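Local coordinates for protein PvdO (Pseudomonas aeruginosa, PDB 5HHA) that is a calcium-binding periplasmic protein involved in chromophore maturation, with a fold of the formylglycine-generating enzyme family whose oxidase activity it may share, at residues C39-V44 / I79-V84; K147-L152 / F280-E285. One frame throughout, in Å; residues are numbered along the deposited sequence. Where two conformers were deposited one is given.

Contact 1 of 2, residues C39-V44 / I79-V84; sequences CPEMVV and ISRYQV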
# COMPACT_ATOMS: atom_id res chain seq x y z
N CYS A 39 -17.16 -2.92 -3.97
CA CYS A 39 -15.86 -3.57 -3.98
C CYS A 39 -14.79 -2.64 -4.53
O CYS A 39 -15.10 -1.77 -5.36
CB CYS A 39 -15.89 -4.81 -4.87
SG CYS A 39 -16.90 -6.17 -4.24
N PRO A 40 -13.53 -2.83 -4.09
CA PRO A 40 -12.47 -1.95 -4.60
C PRO A 40 -12.24 -2.10 -6.09
O PRO A 40 -12.37 -3.20 -6.62
CB PRO A 40 -11.24 -2.40 -3.81
CG PRO A 40 -11.76 -3.07 -2.59
CD PRO A 40 -13.05 -3.71 -3.02
N GLU A 41 -11.91 -1.02 -6.76
CA GLU A 41 -11.51 -1.08 -8.16
C GLU A 41 -10.16 -1.76 -8.30
O GLU A 41 -9.17 -1.31 -7.69
CB GLU A 41 -11.48 0.31 -8.75
CG GLU A 41 -12.89 0.94 -8.79
CD GLU A 41 -12.91 2.39 -9.22
OE1 GLU A 41 -11.92 2.90 -9.76
OE2 GLU A 41 -13.95 3.06 -9.03
N MET A 42 -10.11 -2.83 -9.08
CA MET A 42 -8.92 -3.64 -9.25
C MET A 42 -8.30 -3.37 -10.61
O MET A 42 -9.01 -3.09 -11.61
CB MET A 42 -9.30 -5.09 -9.16
CG MET A 42 -10.02 -5.45 -7.89
SD MET A 42 -9.12 -5.07 -6.37
CE MET A 42 -7.76 -6.27 -6.47
N VAL A 43 -6.97 -3.44 -10.69
CA VAL A 43 -6.26 -3.32 -11.95
C VAL A 43 -5.36 -4.54 -12.12
O VAL A 43 -4.71 -5.00 -11.18
CB VAL A 43 -5.47 -1.98 -12.05
CG1 VAL A 43 -4.39 -1.86 -10.96
CG2 VAL A 43 -4.86 -1.80 -13.44
N VAL A 44 -5.36 -5.08 -13.33
CA VAL A 44 -4.53 -6.23 -13.64
C VAL A 44 -3.08 -5.81 -13.86
O VAL A 44 -2.80 -4.95 -14.68
CB VAL A 44 -5.04 -6.97 -14.91
CG1 VAL A 44 -4.14 -8.15 -15.26
CG2 VAL A 44 -6.49 -7.45 -14.72
N ILE A 79 -4.39 -5.97 -8.28
CA ILE A 79 -4.34 -5.25 -7.00
C ILE A 79 -5.33 -4.12 -7.06
O ILE A 79 -5.72 -3.69 -8.13
CB ILE A 79 -2.91 -4.73 -6.64
CG1 ILE A 79 -2.47 -3.61 -7.59
CG2 ILE A 79 -1.90 -5.84 -6.59
CD1 ILE A 79 -1.23 -2.86 -7.07
N SER A 80 -5.71 -3.61 -5.91
CA SER A 80 -6.58 -2.44 -5.90
C SER A 80 -5.79 -1.24 -6.41
O SER A 80 -4.65 -0.98 -5.97
CB SER A 80 -7.21 -2.25 -4.53
OG SER A 80 -6.26 -2.11 -3.49
N ARG A 81 -6.34 -0.55 -7.41
CA ARG A 81 -5.59 0.55 -8.01
C ARG A 81 -5.42 1.71 -7.05
O ARG A 81 -4.50 2.54 -7.20
CB ARG A 81 -6.19 0.99 -9.36
CG ARG A 81 -7.56 1.60 -9.33
CD ARG A 81 -7.86 2.10 -10.74
NE ARG A 81 -9.15 2.76 -10.87
CZ ARG A 81 -9.51 3.45 -11.94
NH1 ARG A 81 -8.67 3.55 -12.98
NH2 ARG A 81 -10.70 4.04 -11.99
N TYR A 82 -6.34 1.79 -6.09
CA TYR A 82 -6.25 2.71 -4.97
C TYR A 82 -6.06 1.93 -3.68
O TYR A 82 -6.33 0.72 -3.63
CB TYR A 82 -7.56 3.48 -4.82
CG TYR A 82 -8.04 4.18 -6.07
CD1 TYR A 82 -7.27 5.16 -6.66
CD2 TYR A 82 -9.27 3.87 -6.65
CE1 TYR A 82 -7.71 5.82 -7.79
CE2 TYR A 82 -9.71 4.54 -7.78
CZ TYR A 82 -8.91 5.49 -8.34
OH TYR A 82 -9.35 6.15 -9.47
N GLN A 83 -5.60 2.60 -2.64
CA GLN A 83 -5.81 2.12 -1.30
C GLN A 83 -7.32 1.90 -1.09
O GLN A 83 -8.16 2.62 -1.66
CB GLN A 83 -5.25 3.14 -0.32
CG GLN A 83 -3.71 3.16 -0.31
CD GLN A 83 -3.07 4.53 -0.51
OE1 GLN A 83 -3.72 5.57 -0.59
NE2 GLN A 83 -1.73 4.52 -0.54
N VAL A 84 -7.66 0.88 -0.31
CA VAL A 84 -9.06 0.65 0.00
C VAL A 84 -9.60 1.88 0.71
O VAL A 84 -8.94 2.45 1.57
CB VAL A 84 -9.22 -0.62 0.82
CG1 VAL A 84 -10.67 -0.79 1.32
CG2 VAL A 84 -8.83 -1.83 -0.02
O HOH W 1 -8.93 0.57 -5.74
O HOH W 2 -12.11 6.28 -9.75
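E41 and R81 form a salt bridge in which one carboxylate oxygen takes two donors: OE1 of E41 lies 2.8 Å from NH2 of R81 and 3.0 Å from its NE. NE and NH2 share OE1 through two bent bonds (139° and 147°), the oxygen lying in the guanidinium plane at its NE-NH2 edge, while the carboxylate itself is turned 44° from that plane. The arginine runs straight from CG to NE after a first torsion that sets CG between the backbone N and carbonyl carbon, and E41, extended beyond CG, crosses it obliquely. Y82 stands alongside E41, its CE2 edge 3.4 Å from OE1, and its hydroxyl sits over one guanidinium face of R81, toward the rim.

Beneath this polar group the backbones pair as antiparallel strands. V43 and I79 make the hydrogen-bonded pair, with V43 N 2.9 Å from I79 O and I79 N 3.1 Å from V43 O, whereas M42 and S80 are the adjoining non-hydrogen-bonded pair. Past the strand end, R81 N still reaches E41 O at 2.9 Å, and a water bridges that carbonyl to Y82 N. On the face shared by V43 and I79, CG1 of V43 packs on CB of R81. M42, bent at chi2 and chi3, curls its CE back over the peptide joining I79 and S80. P40 meets V84 through methylene and methyl.

Strand 42-52 is thereby joined to strand 77-80 in the mixed sheet of the sulfatase-modifying factor (FGE-sulfatase) domain. Strand 32-33 adjoins its M42 end, strand 278-285 continues the sheet beyond S80, and helix 131-145 packs against P40 and C39, the latter disulfide-bonded to C36.

Contact 2 of 2, residues K147-L152 / F280-E285; sequences KRYRML and FRVARE
The ring of Y149 carries CB of R284 over one face, a CH-pi contact of 4.0 Å to the ring centroid, while V282 CG2 comes obliquely to CD2. The guanidinium of R284 stands almost perpendicular to that ring, at 80°, with CG of K147 over one of its faces and OH of Y149 at its edge. OD2 of D35 is shared by both groups, in a salt bridge with NE of R284 and a hydrogen bond with the hydroxyl of Y149. R150 repeats the theme on the other side of the sheet, with CB of A283 over one guanidinium face and OE2 of E285 at the edge.

These side chains decorate a short antiparallel pairing of strand 149-150 with strand 278-285, part of the mixed sheet in this FGE-sulfatase family domain. R150 and A283 are its hydrogen-bonded pair, A283 N to R150 O being 2.8 Å; Y149 and R284 are the non-hydrogen-bonded one.

The firm bond to E285 comes from NE of R150, 2.9 Å from OE2; NH1 of R150 has a second acid in E156. Less certain is R148, which has two conformers: in one, bent at chi3, its NE also reaches OE1 of E285, on the anti side and tilted 29° out of the carboxylate plane. Toward the far end, CD1 of L152 packs 3.8 Å from CB of A283, and a water links L152 N to R281 O.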
# COMPACT_ATOMS: atom_id res chain seq x y z
N LYS A 147 -14.41 -14.87 -5.22
CA LYS A 147 -13.07 -14.72 -5.76
C LYS A 147 -12.06 -14.80 -4.63
O LYS A 147 -12.42 -14.79 -3.45
CB LYS A 147 -12.94 -13.40 -6.52
CG LYS A 147 -14.07 -13.14 -7.51
CD LYS A 147 -14.07 -14.19 -8.62
CE LYS A 147 -15.14 -13.93 -9.66
NZ LYS A 147 -15.04 -14.91 -10.77
N ARG A 148 -10.79 -14.90 -4.98
CA ARG A 148 -9.73 -15.05 -3.98
C ARG A 148 -9.02 -13.73 -3.72
O ARG A 148 -8.08 -13.38 -4.43
CB ARG A 148 -8.74 -16.14 -4.43
CG ARG A 148 -9.44 -17.47 -4.74
CD ARG A 148 -8.48 -18.63 -4.93
NE ARG A 148 -7.46 -18.37 -5.94
CZ ARG A 148 -7.52 -18.77 -7.21
NH1 ARG A 148 -8.57 -19.46 -7.65
NH2 ARG A 148 -6.53 -18.48 -8.04
N TYR A 149 -9.49 -13.00 -2.71
CA TYR A 149 -8.85 -11.76 -2.27
C TYR A 149 -7.91 -12.04 -1.10
O TYR A 149 -8.10 -12.96 -0.32
CB TYR A 149 -9.89 -10.72 -1.86
CG TYR A 149 -10.54 -10.02 -3.02
CD1 TYR A 149 -11.69 -10.55 -3.62
CD2 TYR A 149 -10.04 -8.83 -3.52
CE1 TYR A 149 -12.28 -9.92 -4.69
CE2 TYR A 149 -10.64 -8.19 -4.60
CZ TYR A 149 -11.76 -8.73 -5.17
OH TYR A 149 -12.31 -8.07 -6.23
N ARG A 150 -6.87 -11.22 -0.98
CA ARG A 150 -5.84 -11.42 0.03
C ARG A 150 -5.01 -10.15 0.17
O ARG A 150 -5.14 -9.24 -0.63
CB ARG A 150 -4.93 -12.59 -0.38
CG ARG A 150 -4.29 -12.38 -1.71
CD ARG A 150 -3.18 -13.39 -1.96
NE ARG A 150 -2.71 -13.35 -3.35
CZ ARG A 150 -1.83 -12.48 -3.83
NH1 ARG A 150 -1.27 -11.57 -3.05
NH2 ARG A 150 -1.46 -12.54 -5.10
N MET A 151 -4.13 -10.13 1.16
CA MET A 151 -3.11 -9.08 1.25
C MET A 151 -2.14 -9.15 0.08
O MET A 151 -1.87 -10.25 -0.43
CB MET A 151 -2.30 -9.24 2.53
CG MET A 151 -3.12 -9.08 3.79
SD MET A 151 -2.10 -9.16 5.29
CE MET A 151 -1.62 -7.49 5.32
N LEU A 152 -1.54 -8.01 -0.28
CA LEU A 152 -0.37 -8.00 -1.14
C LEU A 152 0.84 -8.53 -0.38
O LEU A 152 0.96 -8.37 0.83
CB LEU A 152 -0.04 -6.56 -1.55
CG LEU A 152 -0.83 -6.03 -2.72
CD1 LEU A 152 -2.28 -5.86 -2.38
CD2 LEU A 152 -0.24 -4.72 -3.15
N PHE A 280 -4.34 0.13 3.43
CA PHE A 280 -4.04 -1.16 2.79
C PHE A 280 -4.61 -1.23 1.41
O PHE A 280 -5.56 -0.53 1.09
CB PHE A 280 -4.57 -2.34 3.61
CG PHE A 280 -6.08 -2.38 3.73
CD1 PHE A 280 -6.75 -1.57 4.64
CD2 PHE A 280 -6.83 -3.28 2.97
CE1 PHE A 280 -8.12 -1.66 4.78
CE2 PHE A 280 -8.20 -3.36 3.11
CZ PHE A 280 -8.85 -2.56 4.02
N ARG A 281 -4.00 -2.08 0.59
CA ARG A 281 -4.59 -2.54 -0.65
C ARG A 281 -4.97 -4.01 -0.47
O ARG A 281 -4.55 -4.67 0.48
CB ARG A 281 -3.61 -2.39 -1.81
CG ARG A 281 -3.25 -0.98 -2.12
CD ARG A 281 -2.24 -0.88 -3.26
NE ARG A 281 -1.66 0.44 -3.22
CZ ARG A 281 -2.06 1.49 -3.95
NH1 ARG A 281 -2.94 1.36 -4.94
NH2 ARG A 281 -1.54 2.68 -3.70
N VAL A 282 -5.76 -4.51 -1.42
CA VAL A 282 -5.99 -5.93 -1.54
C VAL A 282 -5.56 -6.39 -2.93
O VAL A 282 -5.52 -5.62 -3.89
CB VAL A 282 -7.48 -6.33 -1.29
CG1 VAL A 282 -7.87 -6.09 0.16
CG2 VAL A 282 -8.45 -5.61 -2.22
N ALA A 283 -5.29 -7.69 -3.00
CA ALA A 283 -4.94 -8.35 -4.25
C ALA A 283 -5.97 -9.43 -4.54
O ALA A 283 -6.61 -9.93 -3.62
CB ALA A 283 -3.55 -8.96 -4.16
N ARG A 284 -6.05 -9.82 -5.81
CA ARG A 284 -7.03 -10.80 -6.26
C ARG A 284 -6.38 -11.69 -7.31
O ARG A 284 -5.81 -11.19 -8.27
CB ARG A 284 -8.26 -10.07 -6.80
CG ARG A 284 -8.96 -10.69 -8.00
CD ARG A 284 -10.31 -11.22 -7.62
NE ARG A 284 -11.39 -10.91 -8.58
CZ ARG A 284 -11.53 -11.48 -9.78
NH1 ARG A 284 -10.64 -12.34 -10.24
NH2 ARG A 284 -12.57 -11.16 -10.53
N GLU A 285 -6.49 -13.00 -7.14
CA GLU A 285 -5.99 -13.91 -8.16
C GLU A 285 -6.94 -13.86 -9.34
O GLU A 285 -8.13 -13.63 -9.20
CB GLU A 285 -5.84 -15.32 -7.59
CG GLU A 285 -4.42 -15.59 -7.06
CD GLU A 285 -4.38 -16.20 -5.67
OE1 GLU A 285 -4.97 -17.27 -5.45
OE2 GLU A 285 -3.72 -15.61 -4.78
O HOH W 3 -13.42 -13.01 -12.84
O HOH W 4 -10.02 -15.06 -7.77
O HOH W 5 -2.24 -5.88 1.64

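Overall arrangement
Two antiparallel pairings in one mixed sheet share a junction: strand 77-80 of contact 1 lies beside strand 278-285 of contact 2, and S80 N probably bonds to V282 O, as V84 N does to F280 O. Their centres are about 9 Å apart, on the same side of the chain's centre. Both are largely buried, but contact 2 has the more exposed margin, at K147 and R148. Both ion pairs lie at the partly exposed margin of their pairing: contact 1 has a two-nitrogen grip on a single oxygen, contact 2 has R150 on one oxygen and, in one conformer, R148 on the other. M42 knits them, its CE packing against V282 O, while helix 131-145 packs against side chains of both.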